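Local coordinates for phenol hydroxylase component phL (Pseudomonas stutzeri, PDB 3U52), which probably serves as a subunit of the multicomponent hydroxylase that turns phenol into catechol, at residues 90-93 with 94-98; 105-108 with 109-112; 318-321 with 322-326. All blocks are in the same frame, centred on the assembly; numbering follows the deposited sequence.

Overall arrangement
The three contacts follow one another along a mainly helical chain without strands, and each is local. Contact 1 lies within helix 81-105, contact 2 forms the connection from the end of that helix to helix 113-122, and contact 3 closes helix 307-322 near the C-terminus. The centres of contacts 1 and 2 are about 20 Å apart, on the same side of the chain's centre, and both touch the second copy of this protein, so helix 81-105 and the turn after it belong to the dimer interface. Contact 3 lies on the opposite side from contact 1, about 34 Å from it and about 42 Å from contact 2 between centres, and no other protein chain touches it.

Contact 1 (90-93 with 94-98); sequences KMQE and SAETS
Lys-90 meets Ser-94 one turn further on through a water, which donates to Lys-90 O and accepts from Ser-94 OG, 2.6 Å from each. The serine hydroxyl is also hydrogen-bonded to Thr-97 of the second subunit, and the small Ser-94 side chains of the two subunits pack on each other. Next along the helix, Met-91 O takes the bond from Ala-95 N at 3.3 Å, in the carbonyl plane, with a weak one from Ser-94 N beside it. The four-residue bonds belong to the regular turns of helix 81-105, one of the long helices of a chain that has no strand, and this stretch of it runs along the dimer interface. Gln-92 O receives Glu-96 N at 2.8 Å, the donor somewhat tilted from the carbonyl plane. The same glutamine folds back at chi1 69° and chi2 74°, which brings OE1 to 3.3 Å from Glu-96 CG and lets NE2 bond to Ala-89 O. Its amide plane lies within 10° of the Glu-96 carboxylate, whose OE2 is drawn away to a salt bridge with Arg-169 and a hydrogen bond with Tyr-166. Glu-93 O accepts from Thr-97 N at 3.3 Å; bent at chi2, the glutamate runs across the threonine at a slant, with OE1 3.8 Å from Thr-97 OG1.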
ATOM      1  N   LYS D  90      12.433 -11.713  -0.632  1.00 21.76           N
ATOM      2  CA  LYS D  90      13.774 -11.104  -0.549  1.00 23.68           C
ATOM      3  C   LYS D  90      14.870 -12.136  -0.817  1.00 24.11           C
ATOM      4  O   LYS D  90      15.804 -11.880  -1.595  1.00 23.60           O
ATOM      5  CB  LYS D  90      13.958 -10.535   0.847  1.00 25.67           C
ATOM      6  CG  LYS D  90      15.256  -9.762   1.094  1.00 30.49           C
ATOM      7  CD  LYS D  90      15.325  -9.324   2.578  1.00 36.22           C
ATOM      8  CE  LYS D  90      16.530  -8.389   2.871  1.00 44.06           C
ATOM      9  NZ  LYS D  90      16.247  -7.381   3.977  1.00 47.54           N
ATOM     10  N   MET D  91      14.770 -13.302  -0.166  1.00 23.49           N
ATOM     11  CA  MET D  91      15.714 -14.397  -0.380  1.00 22.70           C
ATOM     12  C   MET D  91      15.749 -14.901  -1.798  1.00 22.62           C
ATOM     13  O   MET D  91      16.844 -15.139  -2.331  1.00 21.44           O
ATOM     14  CB  MET D  91      15.400 -15.576   0.534  1.00 23.79           C
ATOM     15  CG  MET D  91      15.745 -15.346   1.968  1.00 25.34           C
ATOM     16  SD  MET D  91      15.190 -16.638   3.081  1.00 29.77           S
ATOM     17  CE  MET D  91      16.229 -17.995   2.568  1.00 25.32           C
ATOM     18  N   GLN D  92      14.580 -15.108  -2.416  1.00 22.02           N
ATOM     19  CA  GLN D  92      14.541 -15.674  -3.790  1.00 24.21           C
ATOM     20  C   GLN D  92      15.092 -14.696  -4.827  1.00 24.28           C
ATOM     21  O   GLN D  92      15.600 -15.121  -5.873  1.00 23.47           O
ATOM     22  CB  GLN D  92      13.146 -16.240  -4.211  1.00 25.18           C
ATOM     23  CG  GLN D  92      12.026 -15.221  -4.417  1.00 24.07           C
ATOM     24  CD  GLN D  92      12.138 -14.393  -5.723  1.00 24.35           C
ATOM     25  OE1 GLN D  92      12.353 -14.920  -6.817  1.00 25.29           O
ATOM     26  NE2 GLN D  92      11.997 -13.084  -5.592  1.00 26.16           N
ATOM     27  N   GLU D  93      15.004 -13.393  -4.521  1.00 25.01           N
ATOM     28  CA  GLU D  93      15.573 -12.371  -5.406  1.00 26.55           C
ATOM     29  C   GLU D  93      17.051 -12.643  -5.660  1.00 26.21           C
ATOM     30  O   GLU D  93      17.474 -12.684  -6.830  1.00 26.14           O
ATOM     31  CB  GLU D  93      15.348 -10.930  -4.901  1.00 27.26           C
ATOM     32  CG  GLU D  93      15.926  -9.874  -5.854  1.00 32.87           C
ATOM     33  CD  GLU D  93      15.275  -9.891  -7.251  1.00 37.81           C
ATOM     34  OE1 GLU D  93      16.014  -9.809  -8.267  1.00 36.53           O
ATOM     35  OE2 GLU D  93      14.027  -9.989  -7.327  1.00 40.90           O
ATOM     36  N   SER D  94      17.802 -12.873  -4.587  1.00 24.97           N
ATOM     37  CA  SER D  94      19.230 -13.135  -4.722  1.00 26.02           C
ATOM     38  C   SER D  94      19.469 -14.504  -5.362  1.00 25.20           C
ATOM     39  O   SER D  94      20.431 -14.676  -6.103  1.00 24.37           O
ATOM     40  CB  SER D  94      19.912 -13.098  -3.343  1.00 25.99           C
ATOM     41  OG  SER D  94      19.911 -11.796  -2.788  1.00 31.98           O
ATOM     42  N   ALA D  95      18.616 -15.492  -5.056  1.00 24.25           N
ATOM     43  CA  ALA D  95      18.831 -16.838  -5.585  1.00 23.07           C
ATOM     44  C   ALA D  95      18.566 -16.866  -7.072  1.00 22.55           C
ATOM     45  O   ALA D  95      19.300 -17.496  -7.790  1.00 23.81           O
ATOM     46  CB  ALA D  95      17.966 -17.860  -4.837  1.00 24.37           C
ATOM     47  N   GLU D  96      17.547 -16.159  -7.548  1.00 22.15           N
ATOM     48  CA  GLU D  96      17.200 -16.127  -8.983  1.00 23.10           C
ATOM     49  C   GLU D  96      18.293 -15.470  -9.816  1.00 23.10           C
ATOM     50  O   GLU D  96      18.584 -15.882 -10.917  1.00 20.85           O
ATOM     51  CB  GLU D  96      15.899 -15.370  -9.264  1.00 22.58           C
ATOM     52  CG  GLU D  96      14.644 -16.143  -8.851  1.00 27.61           C
ATOM     53  CD  GLU D  96      14.617 -17.592  -9.347  1.00 31.94           C
ATOM     54  OE1 GLU D  96      14.784 -17.820 -10.569  1.00 35.40           O
ATOM     55  OE2 GLU D  96      14.398 -18.488  -8.504  1.00 32.22           O
ATOM     56  N   THR D  97      18.877 -14.431  -9.248  1.00 22.98           N
ATOM     57  CA  THR D  97      19.972 -13.706  -9.888  1.00 24.60           C
ATOM     58  C   THR D  97      21.254 -14.555  -9.943  1.00 23.66           C
ATOM     59  O   THR D  97      21.947 -14.529 -10.940  1.00 22.90           O
ATOM     60  CB  THR D  97      20.157 -12.371  -9.135  1.00 24.25           C
ATOM     61  OG1 THR D  97      19.179 -11.470  -9.681  1.00 30.15           O
ATOM     62  CG2 THR D  97      21.499 -11.808  -9.345  1.00 29.44           C
ATOM     63  N   SER D  98      21.523 -15.334  -8.891  1.00 23.21           N
ATOM     64  CA  SER D  98      22.687 -16.261  -8.900  1.00 23.49           C
ATOM     65  C   SER D  98      22.528 -17.382  -9.914  1.00 23.44           C
ATOM     66  O   SER D  98      23.475 -17.735 -10.577  1.00 22.31           O
ATOM     67  CB  SER D  98      22.952 -16.811  -7.520  1.00 23.19           C
ATOM     68  OG  SER D  98      23.249 -15.726  -6.682  1.00 26.87           O
TER
HETATM   69  O   HOH W   1      18.277 -11.466  -0.843  1.00 31.37           O

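Contact 2 (105-108 with 109-112); sequences RNLL and TRLS
Asn-106 O accepts the backbone N of Arg-110 at 3.0 Å, the donor tilted 34° from the carbonyl plane. Asn-106 itself has positive phi and ends helix 81-105 in a Schellman motif. A type I beta turn from Leu-108 to Leu-111 follows directly: Leu-111 N reaches Leu-108 O at 3.3 Å from 66° above the carbonyl plane, and Gln-116 NE2 supplies that oxygen with a second bond. Ser-112 then stands at the N-cap position of helix 113-122, so the chain changes helices within a few residues.

Among the side chains, Thr-109 holds OG1 between its backbone N and carbonyl carbon (chi1 55°), which sets the hydroxyl 3.2 Å from Asn-106 CB. Leu-108 and Leu-111 run next to each other in the same direction, with Leu-108 CD2 4.2 Å from Leu-111 CD1. Leu-108 continues inward onto Ile-170 and Met-173 of helix 147-175, whereas Leu-111 rests on Leu-119 of helix 113-122. Leu-107 runs alongside Arg-110 and sets CD2 over one face of the guanidinium, toward its rim and 3.6 Å from Arg-110 NH1.

Such a methyl covers part of the flat face without competing for its N-H groups, which make weak, long ion pairs with Asp-245 and with Glu-239 of the second subunit; charge alone is therefore likely to hold the guanidinium only loosely, and the Leu-107 methyl contributes to its placing.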
ATOM      1  N   ARG D 105      26.781 -17.591 -17.770  1.00 32.34           N
ATOM      2  CA  ARG D 105      28.227 -17.745 -17.823  1.00 32.80           C
ATOM      3  C   ARG D 105      28.720 -19.195 -17.974  1.00 32.75           C
ATOM      4  O   ARG D 105      29.935 -19.447 -17.991  1.00 32.63           O
ATOM      5  CB  ARG D 105      28.836 -17.117 -16.582  1.00 33.16           C
ATOM      6  CG  ARG D 105      28.756 -15.632 -16.659  1.00 34.53           C
ATOM      7  CD  ARG D 105      29.309 -14.972 -15.452  1.00 36.75           C
ATOM      8  NE  ARG D 105      29.440 -13.576 -15.796  1.00 40.81           N
ATOM      9  CZ  ARG D 105      30.589 -12.927 -15.938  1.00 38.50           C
ATOM     10  NH1 ARG D 105      31.764 -13.504 -15.709  1.00 39.66           N
ATOM     11  NH2 ARG D 105      30.531 -11.672 -16.280  1.00 42.38           N
ATOM     12  N   ASN D 106      27.779 -20.135 -18.071  1.00 31.60           N
ATOM     13  CA  ASN D 106      28.085 -21.539 -18.240  1.00 31.95           C
ATOM     14  C   ASN D 106      29.001 -22.073 -17.178  1.00 31.11           C
ATOM     15  O   ASN D 106      29.884 -22.882 -17.453  1.00 31.26           O
ATOM     16  CB  ASN D 106      28.676 -21.802 -19.624  1.00 32.48           C
ATOM     17  CG  ASN D 106      27.770 -21.331 -20.716  1.00 32.86           C
ATOM     18  OD1 ASN D 106      26.594 -21.694 -20.787  1.00 37.71           O
ATOM     19  ND2 ASN D 106      28.310 -20.524 -21.586  1.00 35.92           N
ATOM     20  N   LEU D 107      28.765 -21.641 -15.949  1.00 30.34           N
ATOM     21  CA  LEU D 107      29.608 -22.046 -14.844  1.00 30.60           C
ATOM     22  C   LEU D 107      29.500 -23.552 -14.538  1.00 31.04           C
ATOM     23  O   LEU D 107      30.466 -24.157 -14.091  1.00 31.51           O
ATOM     24  CB  LEU D 107      29.331 -21.171 -13.611  1.00 30.32           C
ATOM     25  CG  LEU D 107      29.594 -19.665 -13.843  1.00 29.56           C
ATOM     26  CD1 LEU D 107      29.446 -18.857 -12.552  1.00 30.29           C
ATOM     27  CD2 LEU D 107      31.009 -19.452 -14.411  1.00 30.30           C
ATOM     28  N   LEU D 108      28.337 -24.145 -14.806  1.00 31.74           N
ATOM     29  CA  LEU D 108      28.109 -25.575 -14.569  1.00 32.98           C
ATOM     30  C   LEU D 108      28.344 -26.420 -15.800  1.00 33.25           C
ATOM     31  O   LEU D 108      28.891 -27.512 -15.686  1.00 33.79           O
ATOM     32  CB  LEU D 108      26.699 -25.839 -14.059  1.00 33.03           C
ATOM     33  CG  LEU D 108      26.359 -25.301 -12.667  1.00 34.73           C
ATOM     34  CD1 LEU D 108      25.103 -26.014 -12.153  1.00 34.52           C
ATOM     35  CD2 LEU D 108      27.503 -25.458 -11.677  1.00 36.38           C
ATOM     36  N   THR D 109      27.937 -25.924 -16.964  1.00 34.14           N
ATOM     37  CA  THR D 109      28.098 -26.677 -18.206  1.00 35.00           C
ATOM     38  C   THR D 109      29.566 -26.718 -18.669  1.00 35.75           C
ATOM     39  O   THR D 109      29.964 -27.656 -19.353  1.00 36.40           O
ATOM     40  CB  THR D 109      27.207 -26.158 -19.343  1.00 34.79           C
ATOM     41  OG1 THR D 109      27.474 -24.767 -19.524  1.00 36.57           O
ATOM     42  CG2 THR D 109      25.743 -26.338 -19.032  1.00 34.92           C
ATOM     43  N   ARG D 110      30.373 -25.736 -18.277  1.00 35.78           N
ATOM     44  CA  ARG D 110      31.815 -25.779 -18.571  1.00 36.26           C
ATOM     45  C   ARG D 110      32.635 -26.754 -17.703  1.00 36.24           C
ATOM     46  O   ARG D 110      33.839 -26.954 -17.964  1.00 35.79           O
ATOM     47  CB  ARG D 110      32.441 -24.393 -18.483  1.00 35.88           C
ATOM     48  CG  ARG D 110      33.037 -24.092 -17.127  1.00 37.89           C
ATOM     49  CD  ARG D 110      33.523 -22.660 -17.155  1.00 42.97           C
ATOM     50  NE  ARG D 110      34.110 -22.214 -15.896  1.00 47.06           N
ATOM     51  CZ  ARG D 110      34.316 -20.931 -15.603  1.00 47.90           C
ATOM     52  NH1 ARG D 110      33.966 -19.983 -16.475  1.00 49.42           N
ATOM     53  NH2 ARG D 110      34.849 -20.598 -14.443  1.00 47.88           N
ATOM     54  N   LEU D 111      32.020 -27.322 -16.663  1.00 35.46           N
ATOM     55  CA  LEU D 111      32.701 -28.325 -15.830  1.00 34.98           C
ATOM     56  C   LEU D 111      32.896 -29.619 -16.646  1.00 35.02           C
ATOM     57  O   LEU D 111      32.155 -29.894 -17.595  1.00 34.30           O
ATOM     58  CB  LEU D 111      31.911 -28.597 -14.524  1.00 34.91           C
ATOM     59  CG  LEU D 111      31.694 -27.571 -13.408  1.00 34.56           C
ATOM     60  CD1 LEU D 111      30.639 -28.085 -12.377  1.00 34.47           C
ATOM     61  CD2 LEU D 111      32.982 -27.215 -12.675  1.00 34.97           C
ATOM     62  N   SER D 112      33.910 -30.404 -16.291  1.00 35.75           N
ATOM     63  CA  SER D 112      34.165 -31.683 -16.971  1.00 36.01           C
ATOM     64  C   SER D 112      32.977 -32.616 -16.736  1.00 37.38           C
ATOM     65  O   SER D 112      32.198 -32.436 -15.767  1.00 36.30           O
ATOM     66  CB  SER D 112      35.471 -32.330 -16.469  1.00 35.93           C
ATOM     67  OG  SER D 112      35.388 -32.777 -15.107  1.00 34.24           O
TER

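Contact 3 (318-321 with 322-326); sequences SARL and KKFEL
Leu-321 O gathers the principal backbone bonds of this helix end, accepting Phe-324 N at 2.9 Å and Leu-326 N at 3.2 Å. The two donors lie above opposite faces of the carbonyl plane, 55° and 40° out of it, so two bonds grip one oxygen. A turn earlier, Lys-322 N still makes the ordinary helical bond to Ser-318 O at 3.0 Å, while Lys-323 N gives Arg-320 O a weak one. Together with the bond from Glu-325 N to Lys-322 O, the bond from Leu-326 to Leu-321 defines a Schellman motif that ends helix 307-322, with Glu-325 as its C-prime residue at positive phi.

Packing contacts fold back over this turn. Phe-324 CG lies beside the backbone N, anti to the carbonyl carbon (chi1 -42°), which brings the ring obliquely across Leu-321, with Phe-324 CD1 4.0 Å from Leu-321 CD2. Arg-320 O sits over one face of the ring, offset toward the rim and 3.8 Å from Phe-324 CE1. Beyond the turn, Phe-324 packs on Asn-265 and Met-268 of helix 251-274. Replacing this ring with an alanine is likely to leave Leu-321 CD2 without its aromatic neighbour and to open a gap against that helix. Leu-326 CB approaches Leu-321 CB at 4.4 Å, and its side chain settles on Gln-283 and Ile-286 of helix 276-302.

The polar side chains look elsewhere. Ser-318 OG bonds to Ser-328 O and Gly-330 O in the tail that follows. Arg-320, extended along its length, bonds through NE to Asn-265 OD1 and packs on Tyr-257, which lines a xenon pocket.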
ATOM      1  N   SER D 318      24.809 -33.173  18.840  1.00 32.89           N
ATOM      2  CA  SER D 318      24.894 -33.588  20.243  1.00 32.89           C
ATOM      3  C   SER D 318      24.936 -32.409  21.227  1.00 31.85           C
ATOM      4  O   SER D 318      24.213 -32.414  22.241  1.00 31.16           O
ATOM      5  CB  SER D 318      26.111 -34.478  20.466  1.00 32.94           C
ATOM      6  OG  SER D 318      25.953 -35.181  21.680  1.00 39.47           O
ATOM      7  N   ALA D 319      25.787 -31.427  20.907  1.00 31.65           N
ATOM      8  CA  ALA D 319      25.954 -30.191  21.690  1.00 31.78           C
ATOM      9  C   ALA D 319      24.645 -29.455  21.734  1.00 31.55           C
ATOM     10  O   ALA D 319      24.239 -28.962  22.789  1.00 30.57           O
ATOM     11  CB  ALA D 319      27.023 -29.295  21.078  1.00 32.52           C
ATOM     12  N   ARG D 320      23.983 -29.395  20.577  1.00 31.72           N
ATOM     13  CA  ARG D 320      22.657 -28.778  20.465  1.00 31.32           C
ATOM     14  C   ARG D 320      21.631 -29.487  21.365  1.00 31.80           C
ATOM     15  O   ARG D 320      20.954 -28.833  22.124  1.00 31.74           O
ATOM     16  CB  ARG D 320      22.246 -28.716  18.987  1.00 32.33           C
ATOM     17  CG  ARG D 320      20.846 -28.180  18.649  1.00 29.85           C
ATOM     18  CD  ARG D 320      20.634 -28.168  17.111  1.00 30.07           C
ATOM     19  NE  ARG D 320      19.264 -27.787  16.778  1.00 28.98           N
ATOM     20  CZ  ARG D 320      18.714 -27.910  15.572  1.00 26.71           C
ATOM     21  NH1 ARG D 320      19.416 -28.415  14.568  1.00 24.19           N
ATOM     22  NH2 ARG D 320      17.453 -27.525  15.388  1.00 25.96           N
ATOM     23  N   LEU D 321      21.556 -30.824  21.331  1.00 32.27           N
ATOM     24  CA  LEU D 321      20.594 -31.570  22.143  1.00 31.87           C
ATOM     25  C   LEU D 321      20.819 -31.413  23.659  1.00 33.49           C
ATOM     26  O   LEU D 321      19.858 -31.430  24.421  1.00 32.75           O
ATOM     27  CB  LEU D 321      20.560 -33.058  21.750  1.00 31.78           C
ATOM     28  CG  LEU D 321      19.940 -33.396  20.385  1.00 31.52           C
ATOM     29  CD1 LEU D 321      20.135 -34.873  19.951  1.00 32.41           C
ATOM     30  CD2 LEU D 321      18.465 -32.985  20.298  1.00 32.07           C
ATOM     31  N   LYS D 322      22.081 -31.256  24.072  1.00 35.14           N
ATOM     32  CA  LYS D 322      22.440 -30.997  25.479  1.00 38.42           C
ATOM     33  C   LYS D 322      21.764 -29.772  26.060  1.00 38.62           C
ATOM     34  O   LYS D 322      21.418 -29.777  27.234  1.00 38.93           O
ATOM     35  CB  LYS D 322      23.953 -30.895  25.672  1.00 38.66           C
ATOM     36  CG  LYS D 322      24.579 -32.249  25.970  1.00 44.04           C
ATOM     37  CD  LYS D 322      26.114 -32.213  25.960  1.00 48.06           C
ATOM     38  CE  LYS D 322      26.651 -33.620  26.139  1.00 49.47           C
ATOM     39  NZ  LYS D 322      27.716 -33.900  25.120  1.00 52.58           N
ATOM     40  N   LYS D 323      21.539 -28.747  25.242  1.00 39.56           N
ATOM     41  CA  LYS D 323      20.754 -27.576  25.660  1.00 41.08           C
ATOM     42  C   LYS D 323      19.332 -27.912  26.119  1.00 41.89           C
ATOM     43  O   LYS D 323      18.755 -27.179  26.929  1.00 42.40           O
ATOM     44  CB  LYS D 323      20.665 -26.546  24.529  1.00 40.89           C
ATOM     45  CG  LYS D 323      21.964 -25.781  24.264  1.00 44.97           C
ATOM     46  CD  LYS D 323      21.794 -24.828  23.041  1.00 51.05           C
ATOM     47  CE  LYS D 323      22.793 -23.624  23.068  1.00 53.88           C
ATOM     48  NZ  LYS D 323      22.339 -22.421  22.225  1.00 56.05           N
ATOM     49  N   PHE D 324      18.755 -29.000  25.598  1.00 42.14           N
ATOM     50  CA  PHE D 324      17.391 -29.388  25.964  1.00 42.47           C
ATOM     51  C   PHE D 324      17.361 -30.438  27.060  1.00 43.40           C
ATOM     52  O   PHE D 324      16.284 -30.953  27.376  1.00 43.26           O
ATOM     53  CB  PHE D 324      16.597 -29.922  24.770  1.00 42.30           C
ATOM     54  CG  PHE D 324      16.794 -29.150  23.500  1.00 42.52           C
ATOM     55  CD1 PHE D 324      17.073 -29.820  22.319  1.00 41.86           C
ATOM     56  CD2 PHE D 324      16.710 -27.764  23.482  1.00 41.30           C
ATOM     57  CE1 PHE D 324      17.277 -29.126  21.148  1.00 42.01           C
ATOM     58  CE2 PHE D 324      16.903 -27.061  22.310  1.00 42.39           C
ATOM     59  CZ  PHE D 324      17.182 -27.743  21.145  1.00 43.54           C
ATOM     60  N   GLU D 325      18.532 -30.741  27.625  1.00 44.40           N
ATOM     61  CA  GLU D 325      18.693 -31.767  28.648  1.00 45.95           C
ATOM     62  C   GLU D 325      18.448 -33.114  27.985  1.00 45.88           C
ATOM     63  O   GLU D 325      17.690 -33.936  28.514  1.00 46.29           O
ATOM     64  CB  GLU D 325      17.702 -31.578  29.838  1.00 46.24           C
ATOM     65  CG  GLU D 325      17.838 -30.277  30.679  1.00 50.95           C
ATOM     66  CD  GLU D 325      16.480 -29.817  31.310  1.00 56.97           C
ATOM     67  OE1 GLU D 325      16.320 -29.939  32.556  1.00 58.21           O
ATOM     68  OE2 GLU D 325      15.571 -29.346  30.558  1.00 58.10           O
ATOM     69  N   LEU D 326      19.040 -33.322  26.812  1.00 46.03           N
ATOM     70  CA  LEU D 326      18.853 -34.564  26.071  1.00 47.08           C
ATOM     71  C   LEU D 326      20.183 -35.053  25.545  1.00 48.27           C
ATOM     72  O   LEU D 326      21.107 -34.272  25.370  1.00 49.00           O
ATOM     73  CB  LEU D 326      17.861 -34.391  24.905  1.00 46.94           C
ATOM     74  CG  LEU D 326      16.400 -34.055  25.201  1.00 45.53           C
ATOM     75  CD1 LEU D 326      15.706 -33.508  23.957  1.00 43.33           C
ATOM     76  CD2 LEU D 326      15.671 -35.265  25.736  1.00 44.62           C
TER